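Local coordinates for beta-glucanase (PDB 4LE4), which probably hydrolyses beta-glucans as a family GH131 glycoside hydrolase, and binds cellotriose, at residues G1-F9 and G228-L236. Residues are numbered along the deposited sequence; the frame is centred on the assembly and turned at random.
Sequences GTILWDGRF and GVYIESGSL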
loop_
_atom_site.group_PDB
_atom_site.type_symbol
_atom_site.label_atom_id
_atom_site.label_comp_id
_atom_site.label_asym_id
_atom_site.label_seq_id
_atom_site.Cartn_x
_atom_site.Cartn_y
_atom_site.Cartn_z
ATOM N N GLY A 1 -8.599 -19.119 8.299
ATOM C CA GLY A 1 -7.893 -17.785 8.375
ATOM C C GLY A 1 -8.203 -16.997 9.646
ATOM O O GLY A 1 -9.120 -17.341 10.390
ATOM N N THR A 2 -7.427 -15.945 9.903
ATOM C CA THR A 2 -7.623 -15.110 11.080
ATOM C C THR A 2 -7.115 -13.710 10.796
ATOM O O THR A 2 -5.940 -13.535 10.488
ATOM C CB THR A 2 -6.815 -15.611 12.280
ATOM O OG1 THR A 2 -7.186 -16.957 12.590
ATOM C CG2 THR A 2 -7.068 -14.720 13.484
ATOM N N ILE A 3 -7.979 -12.713 10.914
ATOM C CA ILE A 3 -7.537 -11.342 10.667
ATOM C C ILE A 3 -6.810 -10.847 11.894
ATOM O O ILE A 3 -7.415 -10.757 12.969
ATOM C CB ILE A 3 -8.710 -10.391 10.419
ATOM C CG1 ILE A 3 -9.421 -10.794 9.137
ATOM C CG2 ILE A 3 -8.194 -8.928 10.365
ATOM C CD1 ILE A 3 -10.719 -10.015 8.870
ATOM N N LEU A 4 -5.529 -10.514 11.746
ATOM C CA LEU A 4 -4.740 -10.012 12.862
ATOM C C LEU A 4 -4.964 -8.523 13.026
ATOM O O LEU A 4 -4.980 -7.998 14.138
ATOM C CB LEU A 4 -3.245 -10.241 12.620
ATOM C CG LEU A 4 -2.760 -11.680 12.509
ATOM C CD1 LEU A 4 -1.269 -11.687 12.233
ATOM C CD2 LEU A 4 -3.056 -12.408 13.814
ATOM N N TRP A 5 -5.105 -7.830 11.903
ATOM C CA TRP A 5 -5.319 -6.395 11.941
ATOM C C TRP A 5 -6.118 -6.001 10.697
ATOM O O TRP A 5 -5.875 -6.498 9.597
ATOM C CB TRP A 5 -3.977 -5.657 11.996
ATOM C CG TRP A 5 -4.092 -4.173 11.714
ATOM C CD1 TRP A 5 -4.354 -3.179 12.608
ATOM C CD2 TRP A 5 -3.919 -3.537 10.439
ATOM N NE1 TRP A 5 -4.344 -1.948 11.973
ATOM C CE2 TRP A 5 -4.080 -2.146 10.638
ATOM C CE3 TRP A 5 -3.631 -4.012 9.148
ATOM C CZ2 TRP A 5 -3.966 -1.207 9.585
ATOM C CZ3 TRP A 5 -3.513 -3.059 8.075
ATOM C CH2 TRP A 5 -3.683 -1.688 8.323
ATOM N N ASP A 6 -7.107 -5.140 10.910
ATOM C CA ASP A 6 -8.003 -4.690 9.852
ATOM C C ASP A 6 -7.774 -3.213 9.515
ATOM O O ASP A 6 -8.012 -2.315 10.344
ATOM C CB ASP A 6 -9.451 -4.884 10.304
ATOM C CG ASP A 6 -10.420 -4.942 9.154
ATOM O OD1 ASP A 6 -10.172 -4.245 8.137
ATOM O OD2 ASP A 6 -11.450 -5.662 9.273
ATOM N N GLY A 7 -7.344 -2.955 8.278
ATOM C CA GLY A 7 -7.104 -1.583 7.905
ATOM C C GLY A 7 -8.061 -1.149 6.821
ATOM O O GLY A 7 -7.739 -0.256 6.050
ATOM N N ARG A 8 -9.253 -1.737 6.790
ATOM C CA ARG A 8 -10.203 -1.394 5.754
ATOM C C ARG A 8 -11.064 -0.157 5.969
ATOM O O ARG A 8 -11.878 0.150 5.121
ATOM C CB ARG A 8 -11.056 -2.616 5.445
ATOM C CG ARG A 8 -10.200 -3.664 4.741
ATOM C CD ARG A 8 -10.916 -4.941 4.520
ATOM N NE ARG A 8 -11.317 -5.626 5.747
ATOM C CZ ARG A 8 -12.009 -6.760 5.749
ATOM N NH1 ARG A 8 -12.341 -7.344 6.898
ATOM N NH2 ARG A 8 -12.385 -7.308 4.599
ATOM N N PHE A 9 -10.847 0.520 7.106
ATOM C CA PHE A 9 -11.505 1.768 7.524
ATOM C C PHE A 9 -12.995 1.577 7.856
ATOM O O PHE A 9 -13.710 2.559 8.032
ATOM C CB PHE A 9 -11.402 2.827 6.414
ATOM C CG PHE A 9 -9.991 3.079 5.899
ATOM C CD1 PHE A 9 -9.093 3.828 6.633
ATOM C CD2 PHE A 9 -9.596 2.592 4.656
ATOM C CE1 PHE A 9 -7.801 4.101 6.138
ATOM C CE2 PHE A 9 -8.303 2.865 4.155
ATOM C CZ PHE A 9 -7.420 3.620 4.907
ATOM N N GLY A 228 -9.316 -2.686 0.886
ATOM C CA GLY A 228 -8.960 -4.035 1.272
ATOM C C GLY A 228 -7.608 -4.214 1.929
ATOM O O GLY A 228 -6.972 -5.229 1.732
ATOM N N VAL A 229 -7.188 -3.258 2.726
ATOM C CA VAL A 229 -5.910 -3.367 3.416
ATOM C C VAL A 229 -6.114 -4.102 4.752
ATOM O O VAL A 229 -6.859 -3.630 5.585
ATOM C CB VAL A 229 -5.361 -1.976 3.738
ATOM C CG1 VAL A 229 -3.999 -2.110 4.472
ATOM C CG2 VAL A 229 -5.212 -1.141 2.412
ATOM N N TYR A 230 -5.479 -5.249 4.936
ATOM C CA TYR A 230 -5.585 -5.998 6.198
ATOM C C TYR A 230 -4.476 -7.046 6.266
ATOM O O TYR A 230 -3.810 -7.351 5.271
ATOM C CB TYR A 230 -6.986 -6.644 6.365
ATOM C CG TYR A 230 -7.331 -7.774 5.403
ATOM C CD1 TYR A 230 -7.206 -9.112 5.802
ATOM C CD2 TYR A 230 -7.807 -7.513 4.107
ATOM C CE1 TYR A 230 -7.549 -10.165 4.938
ATOM C CE2 TYR A 230 -8.148 -8.562 3.238
ATOM C CZ TYR A 230 -8.013 -9.882 3.675
ATOM O OH TYR A 230 -8.370 -10.922 2.858
ATOM N N ILE A 231 -4.254 -7.574 7.456
ATOM C CA ILE A 231 -3.201 -8.557 7.667
ATOM C C ILE A 231 -3.814 -9.785 8.320
ATOM O O ILE A 231 -4.539 -9.664 9.303
ATOM C CB ILE A 231 -2.119 -8.002 8.586
ATOM C CG1 ILE A 231 -1.423 -6.794 7.920
ATOM C CG2 ILE A 231 -1.101 -9.112 8.867
ATOM C CD1 ILE A 231 -0.584 -5.926 8.921
ATOM N N GLU A 232 -3.520 -10.963 7.778
ATOM C CA GLU A 232 -4.097 -12.184 8.329
ATOM C C GLU A 232 -3.034 -13.278 8.483
ATOM O O GLU A 232 -1.951 -13.208 7.890
ATOM C CB GLU A 232 -5.259 -12.641 7.429
ATOM C CG GLU A 232 -4.877 -13.569 6.336
ATOM C CD GLU A 232 -5.975 -13.842 5.315
ATOM O OE1 GLU A 232 -7.143 -14.058 5.679
ATOM O OE2 GLU A 232 -5.645 -13.869 4.122
ATOM N N SER A 233 -3.326 -14.273 9.315
ATOM C CA SER A 233 -2.377 -15.363 9.496
ATOM C C SER A 233 -3.108 -16.670 9.328
ATOM O O SER A 233 -4.339 -16.687 9.259
ATOM C CB SER A 233 -1.753 -15.333 10.888
ATOM O OG SER A 233 -2.769 -15.443 11.865
ATOM N N GLY A 234 -2.333 -17.753 9.269
ATOM C CA GLY A 234 -2.883 -19.083 9.116
ATOM C C GLY A 234 -3.938 -19.180 8.035
ATOM O O GLY A 234 -5.128 -19.063 8.320
ATOM N N SER A 235 -3.515 -19.380 6.798
ATOM C CA SER A 235 -4.433 -19.517 5.666
ATOM C C SER A 235 -4.741 -18.191 4.961
ATOM O O SER A 235 -5.185 -17.216 5.564
ATOM C CB SER A 235 -5.734 -20.193 6.111
ATOM O OG SER A 235 -6.484 -20.645 5.003
ATOM N N LEU A 236 -4.487 -18.173 3.666
ATOM C CA LEU A 236 -4.709 -16.988 2.859
ATOM C C LEU A 236 -6.112 -16.923 2.276
ATOM O O LEU A 236 -6.626 -17.899 1.725
ATOM C CB LEU A 236 -3.715 -16.971 1.712
ATOM C CG LEU A 236 -3.988 -15.918 0.640
ATOM C CD1 LEU A 236 -3.870 -14.509 1.233
ATOM C CD2 LEU A 236 -3.002 -16.134 -0.475
HETATM O O HOH W 1 -6.963 -20.928 9.562
HETATM O O HOH W 2 -8.220 -0.548 3.106
HETATM O O HOH W 3 -10.974 -0.120 2.429
#
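Thr2 to Asp6 run antiparallel to Tyr230 to Ser233, and a classic beta bulge shifts the register where Leu4 and Trp5 both face Ile231. The pairing puts the N-terminal strand beside 222-233 in one sheet of the concanavalin-like beta-sandwich. At the bulge Ile231 O accepts two backbone bonds, from Leu4 N at 2.8 Å and Trp5 N at 3.2 Å, while Ile231 N returns a nearly straight one to Trp5 O.

Trp5 and Ile231 share the face turned to the other sheet. With CG anti to the backbone N (chi1 167°), the indole swings alongside Val229, whose CG1 meets its edge near the ring plane, 3.8 Å from Trp5 CZ3. Ile231 CD1 packs 3.6 Å from Trp5 CE3, and indole NE1 is taken by the Pro29 carbonyl.

On the opposite face Arg8 lies alongside Tyr230 with its guanidinium over the ring face, a cation-pi contact with Arg8 CZ 5.0 Å from the ring centroid and the two planes 35° apart. Asp6 holds the guanidinium side-on through NE and NH1. A leucine in place of Arg8 would probably leave the Asp6 carboxylate without its charged mate and the Tyr230 ring without its cation. Beyond the salt bridge, Asp6 closes an Asx turn: OD1, already bonded to Arg8 NE, also accepts from Arg8 N at 3.0 Å, nearly along its C-O axis.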